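PDB 6KGU: penicillin-binding protein PbpB from Mycobacterium tuberculosis, which cross-links peptidoglycan strands during cell wall synthesis, a transpeptidase reaction that beta-lactam antibiotics such as aztreonam block. Local coordinates for residues A[257-265]-A[356-364]; A[276-287]-A[434-445]. All coordinates share one frame; numbering follows the deposited sequence.

Both contacts lie within the transpeptidase region, with centres 29 Å apart and nearest atoms about 17 Å apart, so neither touches the other. Their segments alternate along the chain; helices 259-262 and 272-281 follow each other in sequence, and the probable acylation serine, Ser-269, lies in the chain between them. Contact 1 lies nearer the centre of the chain and joins a short helix to an irregular loop through one backbone hydrogen bond, two CA-H...O contacts, a water bridge and a few side chains. Contact 2, farther from the centre, packs two helices through apolar side chains, with one carboxylate holding a helix start. Each is partly buried.

Contact 1: A[257-265]-A[356-364]; sequences GNPAVSSPF and VGLPGESAG
A short helix and a glycine-rich loop of the transpeptidase fold meet here on the chain leading to the SxxK helix, with Val-261, in the last turn of helix 259-262, facing Leu-358 to Ser-362 of the other segment. The central bond is backbone to backbone: Ser-362 N donates to Val-261 O over 2.8 Å, nearly straight at 170°, with the donor tilted 24° from the carbonyl plane. Glu-361 CA also brings its hydrogen to the same oxygen, 3.5 Å from Val-261 O. A second CA-H...O contact runs the other way, Ser-262 CA lying 3.3 Å from Gly-360 O. Leu-358 to Glu-361 form a type II beta turn, in which Gly-360 has the positive phi that favours glycine, and this turn sets its carbonyl against the helix end.

Beside the turn, Leu-358 reaches with CD1 alone, crossing both Val-261 and Asn-258 at about a right angle. The methyl sits 3.9 Å from Val-261 CG1 and touches Asn-258 ND2 as well. Met-236 of strand 233-238 packs on all three of these side chains. The Asn-258 amide is held at both ends: OD1 bonds to Asn-136, while ND2 donates a hydrogen bond to a water 3.0 Å away that in turn donates to Pro-359 O, bridging the segments.

Farther along, the Ser-362 hydroxyl lies against the ring of Pro-264, with OG 3.5 Å from Pro-264 CG. A chi1 of 168° sets OG opposite the backbone N and beside the carbonyl carbon, facing forward to accept from Gly-364 N at 3.0 Å, an ST turn that holds the oxygen in place while Pro-264 CB rests on Gly-364 CA. Glu-361 OE2 is hydrogen-bonded to Thr-354 OG1, and the CG of its extended chain passes Val-261 O.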
ATOM      1  N   GLY A 257      -1.343  14.691  -7.939  1.00 28.00           N
ATOM      2  CA  GLY A 257      -2.260  13.567  -7.956  1.00 27.84           C
ATOM      3  C   GLY A 257      -2.050  12.634  -6.782  1.00 27.59           C
ATOM      4  O   GLY A 257      -1.643  13.065  -5.699  1.00 24.98           O
ATOM      5  N   ASN A 258      -2.309  11.348  -6.975  1.00 26.15           N
ATOM      6  CA  ASN A 258      -2.333  10.390  -5.868  1.00 28.45           C
ATOM      7  C   ASN A 258      -1.785   9.056  -6.357  1.00 26.52           C
ATOM      8  O   ASN A 258      -2.528   8.081  -6.533  1.00 28.43           O
ATOM      9  CB  ASN A 258      -3.755  10.276  -5.307  1.00 25.81           C
ATOM     10  CG  ASN A 258      -3.807   9.575  -3.963  1.00 31.74           C
ATOM     11  OD1 ASN A 258      -2.803   9.481  -3.247  1.00 30.09           O
ATOM     12  ND2 ASN A 258      -4.991   9.081  -3.607  1.00 29.48           N
ATOM     13  N   PRO A 259      -0.465   8.981  -6.586  1.00 26.28           N
ATOM     14  CA  PRO A 259       0.143   7.765  -7.167  1.00 24.71           C
ATOM     15  C   PRO A 259      -0.160   6.474  -6.421  1.00 25.05           C
ATOM     16  O   PRO A 259      -0.165   5.407  -7.045  1.00 24.65           O
ATOM     17  CB  PRO A 259       1.654   8.058  -7.102  1.00 27.03           C
ATOM     18  CG  PRO A 259       1.776   9.523  -6.991  1.00 28.98           C
ATOM     19  CD  PRO A 259       0.524  10.039  -6.314  1.00 27.69           C
ATOM     20  N   ALA A 260      -0.352   6.535  -5.097  1.00 26.84           N
ATOM     21  CA  ALA A 260      -0.679   5.338  -4.318  1.00 32.27           C
ATOM     22  C   ALA A 260      -1.890   4.595  -4.876  1.00 31.04           C
ATOM     23  O   ALA A 260      -2.022   3.379  -4.673  1.00 28.27           O
ATOM     24  CB  ALA A 260      -0.953   5.711  -2.850  1.00 22.39           C
ATOM     25  N   VAL A 261      -2.793   5.300  -5.559  1.00 25.91           N
ATOM     26  CA  VAL A 261      -3.945   4.654  -6.171  1.00 25.31           C
ATOM     27  C   VAL A 261      -3.908   4.712  -7.688  1.00 28.23           C
ATOM     28  O   VAL A 261      -4.521   3.849  -8.330  1.00 28.37           O
ATOM     29  CB  VAL A 261      -5.280   5.236  -5.655  1.00 28.17           C
ATOM     30  CG1 VAL A 261      -5.399   5.081  -4.140  1.00 26.27           C
ATOM     31  CG2 VAL A 261      -5.465   6.701  -6.105  1.00 24.47           C
ATOM     32  N   SER A 262      -3.211   5.683  -8.287  1.00 23.71           N
ATOM     33  CA  SER A 262      -3.322   5.895  -9.721  1.00 33.00           C
ATOM     34  C   SER A 262      -2.242   5.204 -10.544  1.00 30.74           C
ATOM     35  O   SER A 262      -2.397   5.108 -11.757  1.00 29.89           O
ATOM     36  CB  SER A 262      -3.265   7.394 -10.037  1.00 23.25           C
ATOM     37  OG  SER A 262      -1.923   7.807  -9.940  1.00 29.09           O
ATOM     38  N   SER A 263      -1.142   4.751  -9.946  1.00 26.37           N
ATOM     39  CA  SER A 263       0.062   4.434 -10.715  1.00 25.65           C
ATOM     40  C   SER A 263       0.533   3.020 -10.414  1.00 28.92           C
ATOM     41  O   SER A 263       1.314   2.811  -9.477  1.00 28.46           O
ATOM     42  CB  SER A 263       1.173   5.453 -10.423  1.00 28.48           C
ATOM     43  OG  SER A 263       0.695   6.780 -10.671  1.00 32.48           O
ATOM     44  N   PRO A 264       0.096   2.024 -11.193  1.00 27.90           N
ATOM     45  CA  PRO A 264       0.475   0.638 -10.886  1.00 31.35           C
ATOM     46  C   PRO A 264       1.916   0.372 -11.273  1.00 30.62           C
ATOM     47  O   PRO A 264       2.513   1.096 -12.066  1.00 28.95           O
ATOM     48  CB  PRO A 264      -0.497  -0.207 -11.725  1.00 28.09           C
ATOM     49  CG  PRO A 264      -0.854   0.720 -12.932  1.00 27.48           C
ATOM     50  CD  PRO A 264      -0.876   2.113 -12.304  1.00 27.80           C
ATOM     51  N   PHE A 265       2.469  -0.701 -10.703  1.00 32.08           N
ATOM     52  CA  PHE A 265       3.849  -1.097 -10.964  1.00 30.53           C
ATOM     53  C   PHE A 265       3.952  -2.621 -10.900  1.00 34.46           C
ATOM     54  O   PHE A 265       3.110  -3.290 -10.292  1.00 32.62           O
ATOM     55  CB  PHE A 265       4.810  -0.455  -9.948  1.00 31.91           C
ATOM     56  CG  PHE A 265       4.419  -0.702  -8.510  1.00 30.55           C
ATOM     57  CD1 PHE A 265       4.789  -1.869  -7.861  1.00 32.94           C
ATOM     58  CD2 PHE A 265       3.665   0.226  -7.811  1.00 33.51           C
ATOM     59  CE1 PHE A 265       4.418  -2.114  -6.554  1.00 32.91           C
ATOM     60  CE2 PHE A 265       3.293  -0.013  -6.480  1.00 32.21           C
ATOM     61  CZ  PHE A 265       3.679  -1.182  -5.856  1.00 36.96           C
ATOM     62  N   VAL A 356     -12.058   2.220  -3.173  1.00 30.28           N
ATOM     63  CA  VAL A 356     -11.697   2.970  -1.963  1.00 29.53           C
ATOM     64  C   VAL A 356     -12.414   4.312  -1.863  1.00 30.21           C
ATOM     65  O   VAL A 356     -12.512   4.881  -0.765  1.00 34.43           O
ATOM     66  CB  VAL A 356     -10.156   3.156  -1.912  1.00 29.75           C
ATOM     67  CG1 VAL A 356      -9.674   3.913  -3.141  1.00 23.09           C
ATOM     68  CG2 VAL A 356      -9.734   3.877  -0.638  1.00 26.01           C
ATOM     69  N   GLY A 357     -12.931   4.838  -2.970  1.00 31.72           N
ATOM     70  CA  GLY A 357     -13.574   6.136  -2.931  1.00 29.68           C
ATOM     71  C   GLY A 357     -12.656   7.294  -3.261  1.00 37.46           C
ATOM     72  O   GLY A 357     -12.845   8.400  -2.733  1.00 32.95           O
ATOM     73  N   LEU A 358     -11.649   7.071  -4.096  1.00 27.64           N
ATOM     74  CA  LEU A 358     -10.733   8.118  -4.504  1.00 28.93           C
ATOM     75  C   LEU A 358     -10.714   8.212  -6.022  1.00 32.62           C
ATOM     76  O   LEU A 358     -10.715   7.178  -6.696  1.00 32.35           O
ATOM     77  CB  LEU A 358      -9.300   7.841  -3.984  1.00 30.25           C
ATOM     78  CG  LEU A 358      -9.087   7.997  -2.469  1.00 32.98           C
ATOM     79  CD1 LEU A 358      -7.766   7.385  -1.997  1.00 27.40           C
ATOM     80  CD2 LEU A 358      -9.162   9.466  -2.092  1.00 27.27           C
ATOM     81  N   PRO A 359     -10.685   9.417  -6.589  1.00 29.60           N
ATOM     82  CA  PRO A 359     -10.679   9.535  -8.052  1.00 29.19           C
ATOM     83  C   PRO A 359      -9.374   9.034  -8.656  1.00 32.90           C
ATOM     84  O   PRO A 359      -8.306   9.133  -8.051  1.00 29.27           O
ATOM     85  CB  PRO A 359     -10.855  11.042  -8.291  1.00 30.79           C
ATOM     86  CG  PRO A 359     -10.315  11.693  -7.048  1.00 26.42           C
ATOM     87  CD  PRO A 359     -10.560  10.725  -5.908  1.00 26.56           C
ATOM     88  N   GLY A 360      -9.473   8.485  -9.870  1.00 34.64           N
ATOM     89  CA  GLY A 360      -8.296   8.074 -10.616  1.00 32.00           C
ATOM     90  C   GLY A 360      -7.669   6.762 -10.190  1.00 30.25           C
ATOM     91  O   GLY A 360      -6.510   6.505 -10.540  1.00 26.63           O
ATOM     92  N   GLU A 361      -8.392   5.920  -9.450  1.00 26.87           N
ATOM     93  CA  GLU A 361      -7.828   4.649  -9.015  1.00 23.97           C
ATOM     94  C   GLU A 361      -7.612   3.721 -10.210  1.00 33.64           C
ATOM     95  O   GLU A 361      -8.531   3.501 -11.004  1.00 31.97           O
ATOM     96  CB  GLU A 361      -8.735   3.953  -7.992  1.00 26.21           C
ATOM     97  CG  GLU A 361      -8.068   2.638  -7.489  1.00 30.40           C
ATOM     98  CD  GLU A 361      -8.943   1.762  -6.600  1.00 34.05           C
ATOM     99  OE1 GLU A 361     -10.172   1.975  -6.538  1.00 32.95           O
ATOM    100  OE2 GLU A 361      -8.380   0.839  -5.969  1.00 31.58           O
ATOM    101  N   SER A 362      -6.405   3.166 -10.335  1.00 26.84           N
ATOM    102  CA  SER A 362      -6.148   2.174 -11.372  1.00 29.46           C
ATOM    103  C   SER A 362      -6.545   0.786 -10.882  1.00 27.59           C
ATOM    104  O   SER A 362      -6.510   0.491  -9.686  1.00 30.61           O
ATOM    105  CB  SER A 362      -4.670   2.188 -11.778  1.00 25.33           C
ATOM    106  OG  SER A 362      -4.352   1.063 -12.574  1.00 27.54           O
ATOM    107  N   ALA A 363      -6.937  -0.068 -11.821  1.00 30.68           N
ATOM    108  CA  ALA A 363      -7.254  -1.453 -11.509  1.00 29.51           C
ATOM    109  C   ALA A 363      -6.033  -2.354 -11.516  1.00 34.80           C
ATOM    110  O   ALA A 363      -6.134  -3.519 -11.100  1.00 29.92           O
ATOM    111  CB  ALA A 363      -8.273  -2.012 -12.518  1.00 30.44           C
ATOM    112  N   GLY A 364      -4.897  -1.859 -11.994  1.00 27.89           N
ATOM    113  CA  GLY A 364      -3.759  -2.721 -12.187  1.00 29.73           C
ATOM    114  C   GLY A 364      -4.025  -3.642 -13.368  1.00 36.74           C
ATOM    115  O   GLY A 364      -4.940  -3.435 -14.154  1.00 35.54           O
TER
HETATM  116  O   HOH W   1      -7.109  10.001  -5.539  1.00 29.68           O

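Contact 2: A[276-287]-A[434-445]; sequences ASAVIEHGLSSP and VSAQTAQTVRQM
Glu-281 carries the polar part of the contact, its OE1 gripped by two donors at the start of helix 436-445. Thr-438 OG1 donates over 2.7 Å on the anti side of the carboxylate oxygen, and Ser-435 N over 2.9 Å on the syn side; they arrive from opposite faces of the carboxylate plane. The chain of Glu-281 bends at chi2 (78°), which carries the carboxylate across Val-434 to this spot. Ser-435, the N-cap, accepts from Thr-438 N at 3.0 Å through its OG, so Thr-438 donates twice, its N to the cap and its OG1 to Glu-281. The amide and the helix start would probably favour the charged carboxylate.

Apolar packing fills the rest. Ile-280 CG2 slides past Thr-438 CG2 at 3.7 Å, while its CG1 branch is met by Met-445 CE, the two side chains reaching toward each other tip to tip. Val-442 CG2 lies over Ser-277 CA, and Ser-277 CB meets Val-434 CG1. Beyond the helix, Pro-287 crosses both Thr-441 and Met-445 at about a right angle; its CG is pressed tightly, 3.5 Å from Thr-441 CG2.

The axes of the short segments 276-281 and 436-445 come within 9.4 Å, their N-to-C directions 129° apart. Gly-283 ends helix 272-281 in a Schellman motif, turning the chain toward Pro-287. That helix begins at Lys-272 of what fits the SxxK motif of penicillin-binding transpeptidases, whose serine, Ser-269, is the probable acylation site.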
ATOM      1  N   ALA A 276       2.987 -17.938  -0.942  1.00 30.03           N
ATOM      2  CA  ALA A 276       3.117 -18.412   0.431  1.00 26.87           C
ATOM      3  C   ALA A 276       1.768 -18.815   0.998  1.00 28.43           C
ATOM      4  O   ALA A 276       1.645 -19.862   1.642  1.00 29.59           O
ATOM      5  CB  ALA A 276       3.747 -17.331   1.313  1.00 31.28           C
ATOM      6  N   SER A 277       0.752 -17.975   0.773  1.00 23.05           N
ATOM      7  CA  SER A 277      -0.592 -18.230   1.272  1.00 30.10           C
ATOM      8  C   SER A 277      -1.205 -19.443   0.594  1.00 31.40           C
ATOM      9  O   SER A 277      -1.849 -20.271   1.245  1.00 33.54           O
ATOM     10  CB  SER A 277      -1.467 -16.994   1.032  1.00 30.13           C
ATOM     11  OG  SER A 277      -0.945 -15.863   1.711  1.00 30.27           O
ATOM     12  N   ALA A 278      -1.014 -19.566  -0.715  1.00 26.59           N
ATOM     13  CA  ALA A 278      -1.604 -20.688  -1.431  1.00 27.39           C
ATOM     14  C   ALA A 278      -0.999 -22.010  -0.978  1.00 33.27           C
ATOM     15  O   ALA A 278      -1.727 -22.967  -0.684  1.00 32.54           O
ATOM     16  CB  ALA A 278      -1.435 -20.491  -2.936  1.00 24.96           C
ATOM     17  N   VAL A 279       0.333 -22.081  -0.897  1.00 29.79           N
ATOM     18  CA  VAL A 279       0.961 -23.356  -0.570  1.00 25.79           C
ATOM     19  C   VAL A 279       0.603 -23.788   0.854  1.00 30.07           C
ATOM     20  O   VAL A 279       0.445 -24.985   1.122  1.00 35.99           O
ATOM     21  CB  VAL A 279       2.490 -23.268  -0.817  1.00 35.83           C
ATOM     22  CG1 VAL A 279       3.255 -22.885   0.436  1.00 28.98           C
ATOM     23  CG2 VAL A 279       3.035 -24.569  -1.389  1.00 33.56           C
ATOM     24  N   ILE A 280       0.430 -22.845   1.785  1.00 31.99           N
ATOM     25  CA  ILE A 280       0.019 -23.219   3.138  1.00 26.12           C
ATOM     26  C   ILE A 280      -1.466 -23.579   3.172  1.00 32.07           C
ATOM     27  O   ILE A 280      -1.861 -24.586   3.774  1.00 27.24           O
ATOM     28  CB  ILE A 280       0.338 -22.087   4.142  1.00 32.70           C
ATOM     29  CG1 ILE A 280       1.845 -21.832   4.226  1.00 30.24           C
ATOM     30  CG2 ILE A 280      -0.278 -22.389   5.519  1.00 28.96           C
ATOM     31  CD1 ILE A 280       2.651 -23.008   4.780  1.00 31.19           C
ATOM     32  N   GLU A 281      -2.307 -22.760   2.519  1.00 28.92           N
ATOM     33  CA  GLU A 281      -3.760 -22.952   2.598  1.00 29.30           C
ATOM     34  C   GLU A 281      -4.187 -24.301   2.032  1.00 34.66           C
ATOM     35  O   GLU A 281      -5.112 -24.940   2.549  1.00 29.27           O
ATOM     36  CB  GLU A 281      -4.497 -21.832   1.858  1.00 23.80           C
ATOM     37  CG  GLU A 281      -6.008 -22.041   1.719  1.00 29.81           C
ATOM     38  CD  GLU A 281      -6.804 -21.725   2.985  1.00 34.55           C
ATOM     39  OE1 GLU A 281      -6.216 -21.278   3.991  1.00 32.89           O
ATOM     40  OE2 GLU A 281      -8.041 -21.917   2.963  1.00 39.93           O
ATOM     41  N   HIS A 282      -3.543 -24.748   0.969  1.00 28.22           N
ATOM     42  CA  HIS A 282      -3.880 -26.047   0.413  1.00 34.98           C
ATOM     43  C   HIS A 282      -3.064 -27.184   1.025  1.00 28.78           C
ATOM     44  O   HIS A 282      -3.120 -28.309   0.525  1.00 32.09           O
ATOM     45  CB  HIS A 282      -3.717 -26.008  -1.101  1.00 29.58           C
ATOM     46  CG  HIS A 282      -4.587 -24.982  -1.752  1.00 31.47           C
ATOM     47  ND1 HIS A 282      -5.962 -25.034  -1.688  1.00 28.03           N
ATOM     48  CD2 HIS A 282      -4.284 -23.863  -2.455  1.00 33.43           C
ATOM     49  CE1 HIS A 282      -6.472 -24.001  -2.337  1.00 35.97           C
ATOM     50  NE2 HIS A 282      -5.476 -23.267  -2.799  1.00 34.89           N
ATOM     51  N   GLY A 283      -2.342 -26.927   2.113  1.00 31.43           N
ATOM     52  CA  GLY A 283      -1.669 -28.015   2.806  1.00 31.25           C
ATOM     53  C   GLY A 283      -0.566 -28.661   1.996  1.00 35.35           C
ATOM     54  O   GLY A 283      -0.330 -29.860   2.130  1.00 29.97           O
ATOM     55  N   LEU A 284       0.115 -27.886   1.152  1.00 32.22           N
ATOM     56  CA  LEU A 284       1.147 -28.389   0.256  1.00 32.05           C
ATOM     57  C   LEU A 284       2.544 -28.234   0.824  1.00 29.17           C
ATOM     58  O   LEU A 284       3.503 -28.761   0.240  1.00 32.02           O
ATOM     59  CB  LEU A 284       1.057 -27.660  -1.089  1.00 30.33           C
ATOM     60  CG  LEU A 284      -0.312 -27.870  -1.745  1.00 38.12           C
ATOM     61  CD1 LEU A 284      -0.556 -26.875  -2.878  1.00 30.88           C
ATOM     62  CD2 LEU A 284      -0.431 -29.312  -2.265  1.00 32.47           C
ATOM     63  N   SER A 285       2.679 -27.513   1.931  1.00 25.17           N
ATOM     64  CA  SER A 285       3.952 -27.326   2.604  1.00 26.84           C
ATOM     65  C   SER A 285       3.656 -26.789   3.995  1.00 29.24           C
ATOM     66  O   SER A 285       2.508 -26.499   4.337  1.00 29.90           O
ATOM     67  CB  SER A 285       4.862 -26.361   1.827  1.00 29.30           C
ATOM     68  OG  SER A 285       6.161 -26.332   2.392  1.00 33.32           O
ATOM     69  N   SER A 286       4.705 -26.639   4.786  1.00 33.31           N
ATOM     70  CA  SER A 286       4.632 -26.070   6.122  1.00 32.45           C
ATOM     71  C   SER A 286       5.865 -25.208   6.322  1.00 27.83           C
ATOM     72  O   SER A 286       6.848 -25.348   5.587  1.00 27.60           O
ATOM     73  CB  SER A 286       4.576 -27.170   7.192  1.00 34.03           C
ATOM     74  OG  SER A 286       5.850 -27.782   7.307  1.00 43.45           O
ATOM     75  N   PRO A 287       5.862 -24.327   7.333  1.00 28.03           N
ATOM     76  CA  PRO A 287       6.984 -23.385   7.464  1.00 25.66           C
ATOM     77  C   PRO A 287       8.329 -24.051   7.648  1.00 31.59           C
ATOM     78  O   PRO A 287       9.336 -23.526   7.159  1.00 28.45           O
ATOM     79  CB  PRO A 287       6.610 -22.553   8.705  1.00 35.27           C
ATOM     80  CG  PRO A 287       5.132 -22.636   8.775  1.00 35.99           C
ATOM     81  CD  PRO A 287       4.771 -24.017   8.275  1.00 30.38           C
ATOM     82  N   VAL A 434      -7.872 -16.850   2.811  1.00 30.97           N
ATOM     83  CA  VAL A 434      -7.329 -18.063   3.406  1.00 33.66           C
ATOM     84  C   VAL A 434      -7.913 -18.171   4.805  1.00 33.19           C
ATOM     85  O   VAL A 434      -8.504 -17.222   5.321  1.00 30.58           O
ATOM     86  CB  VAL A 434      -5.785 -18.056   3.473  1.00 29.94           C
ATOM     87  CG1 VAL A 434      -5.179 -18.004   2.085  1.00 30.09           C
ATOM     88  CG2 VAL A 434      -5.310 -16.890   4.355  1.00 26.00           C
ATOM     89  N   SER A 435      -7.724 -19.334   5.435  1.00 32.23           N
ATOM     90  CA  SER A 435      -8.249 -19.511   6.782  1.00 26.64           C
ATOM     91  C   SER A 435      -7.471 -18.655   7.781  1.00 31.93           C
ATOM     92  O   SER A 435      -6.367 -18.166   7.501  1.00 29.64           O
ATOM     93  CB  SER A 435      -8.189 -20.984   7.211  1.00 33.79           C
ATOM     94  OG  SER A 435      -6.852 -21.405   7.470  1.00 31.20           O
ATOM     95  N   ALA A 436      -8.065 -18.478   8.969  1.00 30.86           N
ATOM     96  CA  ALA A 436      -7.352 -17.782  10.041  1.00 28.96           C
ATOM     97  C   ALA A 436      -6.043 -18.483  10.360  1.00 34.67           C
ATOM     98  O   ALA A 436      -5.008 -17.834  10.559  1.00 32.39           O
ATOM     99  CB  ALA A 436      -8.226 -17.685  11.289  1.00 30.70           C
ATOM    100  N   GLN A 437      -6.059 -19.824  10.370  1.00 34.82           N
ATOM    101  CA  GLN A 437      -4.880 -20.608  10.699  1.00 31.72           C
ATOM    102  C   GLN A 437      -3.772 -20.399   9.671  1.00 29.61           C
ATOM    103  O   GLN A 437      -2.595 -20.309  10.029  1.00 30.45           O
ATOM    104  CB  GLN A 437      -5.265 -22.089  10.825  1.00 32.89           C
ATOM    105  CG  GLN A 437      -4.067 -23.027  10.831  1.00 36.93           C
ATOM    106  CD  GLN A 437      -3.265 -22.935  12.131  1.00 49.89           C
ATOM    107  OE1 GLN A 437      -2.099 -23.306  12.167  1.00 58.48           O
ATOM    108  NE2 GLN A 437      -3.870 -22.401  13.169  1.00 50.76           N
ATOM    109  N   THR A 438      -4.149 -20.368   8.391  1.00 33.08           N
ATOM    110  CA  THR A 438      -3.178 -20.073   7.340  1.00 30.71           C
ATOM    111  C   THR A 438      -2.613 -18.668   7.506  1.00 27.82           C
ATOM    112  O   THR A 438      -1.388 -18.473   7.501  1.00 29.42           O
ATOM    113  CB  THR A 438      -3.829 -20.227   5.965  1.00 30.62           C
ATOM    114  OG1 THR A 438      -4.154 -21.596   5.733  1.00 27.58           O
ATOM    115  CG2 THR A 438      -2.868 -19.764   4.857  1.00 26.25           C
ATOM    116  N   ALA A 439      -3.488 -17.677   7.654  1.00 27.97           N
ATOM    117  CA  ALA A 439      -3.050 -16.298   7.830  1.00 29.85           C
ATOM    118  C   ALA A 439      -2.061 -16.160   8.984  1.00 33.86           C
ATOM    119  O   ALA A 439      -1.036 -15.483   8.854  1.00 28.66           O
ATOM    120  CB  ALA A 439      -4.261 -15.399   8.059  1.00 27.01           C
ATOM    121  N   GLN A 440      -2.353 -16.787  10.127  1.00 30.23           N
ATOM    122  CA  GLN A 440      -1.448 -16.707  11.271  1.00 33.87           C
ATOM    123  C   GLN A 440      -0.102 -17.342  10.956  1.00 35.42           C
ATOM    124  O   GLN A 440       0.948 -16.837  11.371  1.00 29.61           O
ATOM    125  CB  GLN A 440      -2.092 -17.373  12.493  1.00 31.83           C
ATOM    126  CG  GLN A 440      -3.242 -16.544  13.079  1.00 37.15           C
ATOM    127  CD  GLN A 440      -4.279 -17.389  13.788  1.00 42.54           C
ATOM    128  OE1 GLN A 440      -4.014 -18.526  14.160  1.00 44.90           O
ATOM    129  NE2 GLN A 440      -5.469 -16.837  13.970  1.00 35.35           N
ATOM    130  N   THR A 441      -0.117 -18.447  10.209  1.00 31.64           N
ATOM    131  CA  THR A 441       1.118 -19.119   9.830  1.00 32.17           C
ATOM    132  C   THR A 441       1.947 -18.271   8.865  1.00 32.23           C
ATOM    133  O   THR A 441       3.176 -18.190   8.999  1.00 30.02           O
ATOM    134  CB  THR A 441       0.775 -20.485   9.227  1.00 36.35           C
ATOM    135  OG1 THR A 441       0.269 -21.333  10.263  1.00 35.46           O
ATOM    136  CG2 THR A 441       1.988 -21.144   8.588  1.00 30.84           C
ATOM    137  N   VAL A 442       1.300 -17.614   7.904  1.00 27.23           N
ATOM    138  CA  VAL A 442       2.046 -16.791   6.955  1.00 27.76           C
ATOM    139  C   VAL A 442       2.658 -15.574   7.658  1.00 26.75           C
ATOM    140  O   VAL A 442       3.813 -15.217   7.407  1.00 32.67           O
ATOM    141  CB  VAL A 442       1.138 -16.379   5.780  1.00 32.29           C
ATOM    142  CG1 VAL A 442       1.818 -15.314   4.921  1.00 26.42           C
ATOM    143  CG2 VAL A 442       0.751 -17.616   4.925  1.00 30.75           C
ATOM    144  N   ARG A 443       1.900 -14.932   8.550  1.00 25.19           N
ATOM    145  CA  ARG A 443       2.427 -13.825   9.359  1.00 29.03           C
ATOM    146  C   ARG A 443       3.673 -14.236  10.127  1.00 32.67           C
ATOM    147  O   ARG A 443       4.663 -13.494  10.172  1.00 30.42           O
ATOM    148  CB  ARG A 443       1.374 -13.325  10.365  1.00 32.47           C
ATOM    149  CG  ARG A 443       0.178 -12.626   9.778  1.00 35.92           C
ATOM    150  CD  ARG A 443      -0.515 -11.722  10.808  1.00 35.47           C
ATOM    151  NE  ARG A 443      -0.952 -12.392  12.034  1.00 34.15           N
ATOM    152  CZ  ARG A 443      -2.177 -12.880  12.232  1.00 35.65           C
ATOM    153  NH1 ARG A 443      -3.083 -12.832  11.268  1.00 33.56           N
ATOM    154  NH2 ARG A 443      -2.495 -13.436  13.389  1.00 34.93           N
ATOM    155  N   GLN A 444       3.630 -15.407  10.773  1.00 29.85           N
ATOM    156  CA  GLN A 444       4.798 -15.865  11.521  1.00 31.25           C
ATOM    157  C   GLN A 444       5.979 -16.112  10.593  1.00 32.08           C
ATOM    158  O   GLN A 444       7.109 -15.716  10.902  1.00 32.08           O
ATOM    159  CB  GLN A 444       4.455 -17.131  12.316  1.00 33.53           C
ATOM    160  CG  GLN A 444       3.597 -16.855  13.548  1.00 37.48           C
ATOM    161  CD  GLN A 444       4.294 -15.940  14.560  1.00 36.15           C
ATOM    162  OE1 GLN A 444       5.488 -16.074  14.826  1.00 41.29           O
ATOM    163  NE2 GLN A 444       3.549 -15.007  15.108  1.00 34.18           N
ATOM    164  N   MET A 445       5.732 -16.756   9.444  1.00 26.35           N
ATOM    165  CA  MET A 445       6.787 -16.997   8.465  1.00 34.44           C
ATOM    166  C   MET A 445       7.457 -15.701   8.038  1.00 28.61           C
ATOM    167  O   MET A 445       8.682 -15.630   7.935  1.00 30.33           O
ATOM    168  CB  MET A 445       6.226 -17.705   7.224  1.00 30.78           C
ATOM    169  CG  MET A 445       6.360 -19.208   7.208  1.00 40.93           C
ATOM    170  SD  MET A 445       6.239 -19.901   5.539  1.00 38.75           S
ATOM    171  CE  MET A 445       4.653 -19.249   5.009  1.00 39.38           C
TER